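Local atomic coordinates of peptide-binding protein (Photobacterium damsela subsp. piscicida, PDB entry 6SQX), a protein that probably acts as a secreted cysteine endopeptidase of the NlpC/P60 type, cleaving the peptidoglycan of potentially competing bacteria. Residues Q359-E362 and Q363-L367; F386-S389 and K390-S394. All blocks are in the same frame, centred on the assembly; numbering follows the deposited sequence. Where two conformers were deposited one is given.

Contact 1 of 2, residues Q359-E362 and Q363-L367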
loop_
_atom_site.group_PDB
_atom_site.type_symbol
_atom_site.label_atom_id
_atom_site.label_comp_id
_atom_site.label_asym_id
_atom_site.label_seq_id
_atom_site.Cartn_x
_atom_site.Cartn_y
_atom_site.Cartn_z
ATOM N N GLN A 359 -10.648 -25.398 -7.183
ATOM C CA GLN A 359 -11.280 -25.916 -5.978
ATOM C C GLN A 359 -12.606 -25.224 -5.710
ATOM O O GLN A 359 -12.752 -24.022 -5.937
ATOM C CB GLN A 359 -10.350 -25.810 -4.785
ATOM C CG GLN A 359 -8.973 -26.331 -5.121
ATOM C CD GLN A 359 -8.254 -26.857 -3.924
ATOM O OE1 GLN A 359 -8.850 -27.526 -3.074
ATOM N NE2 GLN A 359 -6.955 -26.573 -3.844
ATOM N N SER A 360 -13.577 -26.002 -5.243
ATOM C CA SER A 360 -14.926 -25.494 -5.070
ATOM C C SER A 360 -15.004 -24.597 -3.840
ATOM O O SER A 360 -14.095 -24.555 -3.005
ATOM C CB SER A 360 -15.904 -26.650 -4.890
ATOM O OG SER A 360 -15.663 -27.321 -3.662
ATOM N N GLU A 361 -16.121 -23.873 -3.738
ATOM C CA GLU A 361 -16.398 -23.119 -2.522
ATOM C C GLU A 361 -16.276 -24.007 -1.298
ATOM O O GLU A 361 -15.678 -23.616 -0.287
ATOM C CB GLU A 361 -17.805 -22.531 -2.590
ATOM C CG GLU A 361 -18.254 -21.879 -1.310
ATOM C CD GLU A 361 -19.628 -21.251 -1.425
ATOM O OE1 GLU A 361 -20.226 -21.307 -2.528
ATOM O OE2 GLU A 361 -20.099 -20.684 -0.409
ATOM N N GLU A 362 -16.831 -25.216 -1.378
ATOM C CA GLU A 362 -16.763 -26.124 -0.247
ATOM C C GLU A 362 -15.319 -26.439 0.119
ATOM O O GLU A 362 -14.954 -26.420 1.300
ATOM C CB GLU A 362 -17.549 -27.398 -0.563
ATOM C CG GLU A 362 -19.071 -27.197 -0.651
ATOM C CD GLU A 362 -19.532 -26.278 -1.809
ATOM O OE1 GLU A 362 -20.542 -25.546 -1.615
ATOM O OE2 GLU A 362 -18.900 -26.292 -2.904
ATOM N N GLN A 363 -14.474 -26.717 -0.880
ATOM C CA GLN A 363 -13.078 -27.044 -0.598
ATOM C C GLN A 363 -12.327 -25.843 -0.035
ATOM O O GLN A 363 -11.508 -25.994 0.882
ATOM C CB GLN A 363 -12.390 -27.552 -1.864
ATOM C CG GLN A 363 -12.803 -28.939 -2.261
ATOM C CD GLN A 363 -12.285 -29.311 -3.628
ATOM O OE1 GLN A 363 -12.526 -28.601 -4.604
ATOM N NE2 GLN A 363 -11.560 -30.424 -3.707
ATOM N N ARG A 364 -12.592 -24.642 -0.573
ATOM C CA ARG A 364 -11.945 -23.436 -0.065
ATOM C C ARG A 364 -12.307 -23.196 1.398
ATOM O O ARG A 364 -11.436 -22.857 2.215
ATOM C CB ARG A 364 -12.339 -22.227 -0.929
ATOM C CG ARG A 364 -11.791 -22.292 -2.362
ATOM C CD ARG A 364 -12.498 -21.313 -3.267
ATOM N NE ARG A 364 -11.974 -21.368 -4.632
ATOM C CZ ARG A 364 -12.232 -20.474 -5.579
ATOM N NH1 ARG A 364 -13.024 -19.452 -5.327
ATOM N NH2 ARG A 364 -11.678 -20.606 -6.793
ATOM N N LYS A 365 -13.591 -23.353 1.747
ATOM C CA LYS A 365 -13.991 -23.165 3.134
ATOM C C LYS A 365 -13.404 -24.248 4.029
ATOM O O LYS A 365 -13.035 -23.977 5.175
ATOM C CB LYS A 365 -15.504 -23.139 3.231
ATOM C CG LYS A 365 -16.092 -21.882 2.654
ATOM C CD LYS A 365 -17.599 -21.820 2.828
ATOM C CE LYS A 365 -18.104 -20.422 2.473
ATOM N NZ LYS A 365 -19.586 -20.355 2.393
ATOM N N GLU A 366 -13.285 -25.474 3.520
ATOM C CA GLU A 366 -12.636 -26.533 4.291
ATOM C C GLU A 366 -11.219 -26.140 4.704
ATOM O O GLU A 366 -10.813 -26.360 5.855
ATOM C CB GLU A 366 -12.595 -27.822 3.460
ATOM C CG GLU A 366 -13.865 -28.632 3.514
ATOM C CD GLU A 366 -14.115 -29.221 4.894
ATOM O OE1 GLU A 366 -13.130 -29.509 5.612
ATOM O OE2 GLU A 366 -15.299 -29.391 5.263
ATOM N N LEU A 367 -10.452 -25.553 3.782
ATOM C CA LEU A 367 -9.091 -25.150 4.116
ATOM C C LEU A 367 -9.088 -23.981 5.089
ATOM O O LEU A 367 -8.422 -24.036 6.131
ATOM C CB LEU A 367 -8.294 -24.804 2.856
ATOM C CG LEU A 367 -6.930 -24.147 3.164
ATOM C CD1 LEU A 367 -6.003 -25.023 4.048
ATOM C CD2 LEU A 367 -6.196 -23.728 1.877
#

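Contact 2 of 2, residues F386-S389 and K390-S394. With EDO (1,2-ethanediol), chain L.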
loop_
_atom_site.group_PDB
_atom_site.type_symbol
_atom_site.label_atom_id
_atom_site.label_comp_id
_atom_site.label_asym_id
_atom_site.label_seq_id
_atom_site.Cartn_x
_atom_site.Cartn_y
_atom_site.Cartn_z
ATOM N N PHE A 386 -7.876 -12.583 -4.274
ATOM C CA PHE A 386 -9.094 -12.890 -5.017
ATOM C C PHE A 386 -8.989 -12.194 -6.364
ATOM O O PHE A 386 -8.492 -11.072 -6.443
ATOM C CB PHE A 386 -10.346 -12.326 -4.290
ATOM C CG PHE A 386 -10.385 -12.619 -2.797
ATOM C CD1 PHE A 386 -9.728 -11.775 -1.905
ATOM C CD2 PHE A 386 -11.102 -13.696 -2.298
ATOM C CE1 PHE A 386 -9.744 -12.014 -0.528
ATOM C CE2 PHE A 386 -11.164 -13.946 -0.912
ATOM C CZ PHE A 386 -10.469 -13.088 -0.019
ATOM N N GLY A 387 -9.482 -12.841 -7.418
ATOM C CA GLY A 387 -9.499 -12.165 -8.701
ATOM C C GLY A 387 -10.487 -12.814 -9.655
ATOM O O GLY A 387 -11.131 -13.815 -9.327
ATOM N N ASN A 388 -10.601 -12.224 -10.853
ATOM C CA ASN A 388 -11.582 -12.637 -11.855
ATOM C C ASN A 388 -11.033 -13.625 -12.872
ATOM O O ASN A 388 -11.759 -13.996 -13.792
ATOM C CB ASN A 388 -12.181 -11.420 -12.586
ATOM C CG ASN A 388 -11.183 -10.717 -13.519
ATOM O OD1 ASN A 388 -10.082 -11.209 -13.782
ATOM N ND2 ASN A 388 -11.580 -9.551 -14.025
ATOM N N SER A 389 -9.772 -14.034 -12.740
ATOM C CA SER A 389 -9.171 -15.065 -13.577
ATOM C C SER A 389 -8.201 -15.859 -12.709
ATOM O O SER A 389 -7.885 -15.466 -11.582
ATOM C CB SER A 389 -8.419 -14.468 -14.781
ATOM O OG SER A 389 -7.192 -13.868 -14.374
ATOM N N LYS A 390 -7.703 -16.983 -13.249
ATOM C CA LYS A 390 -6.804 -17.833 -12.471
ATOM C C LYS A 390 -5.631 -17.053 -11.886
ATOM O O LYS A 390 -5.272 -17.238 -10.711
ATOM C CB LYS A 390 -6.289 -18.994 -13.340
ATOM C CG LYS A 390 -5.354 -19.946 -12.580
ATOM C CD LYS A 390 -4.949 -21.190 -13.403
ATOM C CE LYS A 390 -4.158 -20.809 -14.637
ATOM N NZ LYS A 390 -3.694 -22.035 -15.382
ATOM N N THR A 391 -5.029 -16.154 -12.675
ATOM C CA THR A 391 -3.793 -15.502 -12.259
ATOM C C THR A 391 -3.956 -14.045 -11.838
ATOM O O THR A 391 -3.025 -13.489 -11.244
ATOM C CB THR A 391 -2.730 -15.595 -13.359
ATOM O OG1 THR A 391 -3.216 -14.941 -14.534
ATOM C CG2 THR A 391 -2.432 -17.063 -13.676
ATOM N N SER A 392 -5.080 -13.401 -12.117
ATOM C CA SER A 392 -5.156 -11.993 -11.747
ATOM C C SER A 392 -5.706 -11.812 -10.338
ATOM O O SER A 392 -6.367 -12.687 -9.771
ATOM C CB SER A 392 -5.996 -11.207 -12.747
ATOM O OG SER A 392 -7.347 -11.596 -12.665
ATOM N N THR A 393 -5.383 -10.670 -9.755
ATOM C CA THR A 393 -5.920 -10.352 -8.448
ATOM C C THR A 393 -6.533 -8.961 -8.466
ATOM O O THR A 393 -5.996 -8.027 -9.062
ATOM C CB THR A 393 -4.825 -10.429 -7.342
ATOM O OG1 THR A 393 -3.739 -9.569 -7.688
ATOM C CG2 THR A 393 -4.314 -11.884 -7.155
ATOM N N SER A 394 -7.674 -8.837 -7.795
ATOM C CA SER A 394 -8.321 -7.550 -7.613
ATOM C C SER A 394 -8.685 -7.265 -6.164
ATOM O O SER A 394 -9.255 -6.209 -5.890
ATOM C CB SER A 394 -9.560 -7.454 -8.499
ATOM O OG SER A 394 -10.372 -8.570 -8.290
HETATM C C1 EDO L . -12.658 -9.655 -6.005
HETATM O O1 EDO L . -12.479 -8.401 -6.671
HETATM C C2 EDO L . -13.539 -10.561 -6.857
HETATM O O2 EDO L . -12.913 -10.787 -8.127
HETATM O O HOH W 1 -9.017 -9.714 -11.140
HETATM O O HOH W 2 -5.406 -16.430 -15.671
#

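Contact 1 of 2, residues Q359-E362 and Q363-L367
S360 and Q363 bond to each other in both directions, forming the capping box that opens helix 361-370. Q363 N donates to S360 OG over 3.1 Å, and S360 N returns a bond of 2.9 Å to Q363 OE1. The return bond is nearly straight, 165° at the hydrogen, and lies in the amide's carbonyl plane on a lone pair. S360 OG owes its place to chi1 of 67°, which sets it between its own N and carbonyl carbon. The Q359 side chain crosses that of Q363 at about a right angle, with Q359 CB 3.5 Å from Q363 OE1; Q359 NE2 is hydrogen-bonded to Y354 OH.

The close-packed side is that of R364, the buried residue among those in contact. The backbone R364 N bonds to S360 O at 2.9 Å, and R364 CG rests 3.3 Å from that oxygen. Its extended chain then carries the guanidinium past Q359 O to the carbonyls of M356, W463 and A465, so the helix start is tied to two loops.

Toward solvent the packing thins: E362 and E366 are exposed, linked by the backbone bond from E366 N to E362 O. Between these extremes, E361 and K365 run side by side. N464 holds E361 OE1, W463 makes a cation-pi contact with K365, and K365 NZ forms a salt bridge with E361, on the anti lone pair of OE2 at 2.9 Å.

Contact 2 of 2, residues F386-S389 and K390-S394
F386 and S394 are joined by the main-chain bond that marks the start of this beta-hairpin connection between strands 382-387 and 395-405. S394 N donates to F386 O over 2.7 Å, with 165° at the hydrogen, and approaches in the carbonyl plane.

Two CA-H...O contacts accompany the backbone pairing. T393 CA lies 3.3 Å from the same F386 O, which thus receives two donors from adjacent residues, although the angle of 132° makes the second a bent approach. G387 CA points its hydrogen much more directly at S392 O, 3.4 Å away with an angle of 165°. The nearness of that carbonyl, together with T393 CA at 4.0 Å from G387 CA, leaves little room beside the glycine.

Hydroxyl contacts dominate farther along the loop. S389 OG and S392 OG are hydrogen-bonded at 2.8 Å, the proton's placement remaining unsettled. Each OG lies between its own backbone N and carbonyl carbon, and this brings the two oxygens together across the turn.

Two waters and a bound ethanediol extend the network. One water accepts from N388 N and donates to S392 OG, bridging the two limbs; a second is bound by T391 OG1. S394 OG bonds to O1 of the ethanediol, probably from the crystallisation liquor, at 2.7 Å.

In the surrounding fold, the ring of F386 meets that of F468 of strand 467-472 with the planes roughly perpendicular and also touches I442 and L462. T393 OG1 bonds to S343 OG at the start of helix 343-349, while K390 reaches over to Y357.

Followed from the N terminus, the chain enters contact 1 just after strand 353-355, where 359-362 turns into helix 361-370. That local closure is complete before strand 382-387 leads into contact 2, whose residues 386-394 close the hairpin loop to strand 395-405. The two are therefore in series, neither enclosing nor crossing the other. The centres of contacts 1 and 2 lie about 17 Å apart; the nearest atoms of contacts 1 and 2 are about 7 Å apart, without touching. Both belong to the NlpC/P60 part of the chain. A shared neighbourhood follows strand 467-472: contact 1 reaches the loop before it at 463-465, and contact 2 the strand itself, which lies between 353-355 and 382-387 in the antiparallel sheet.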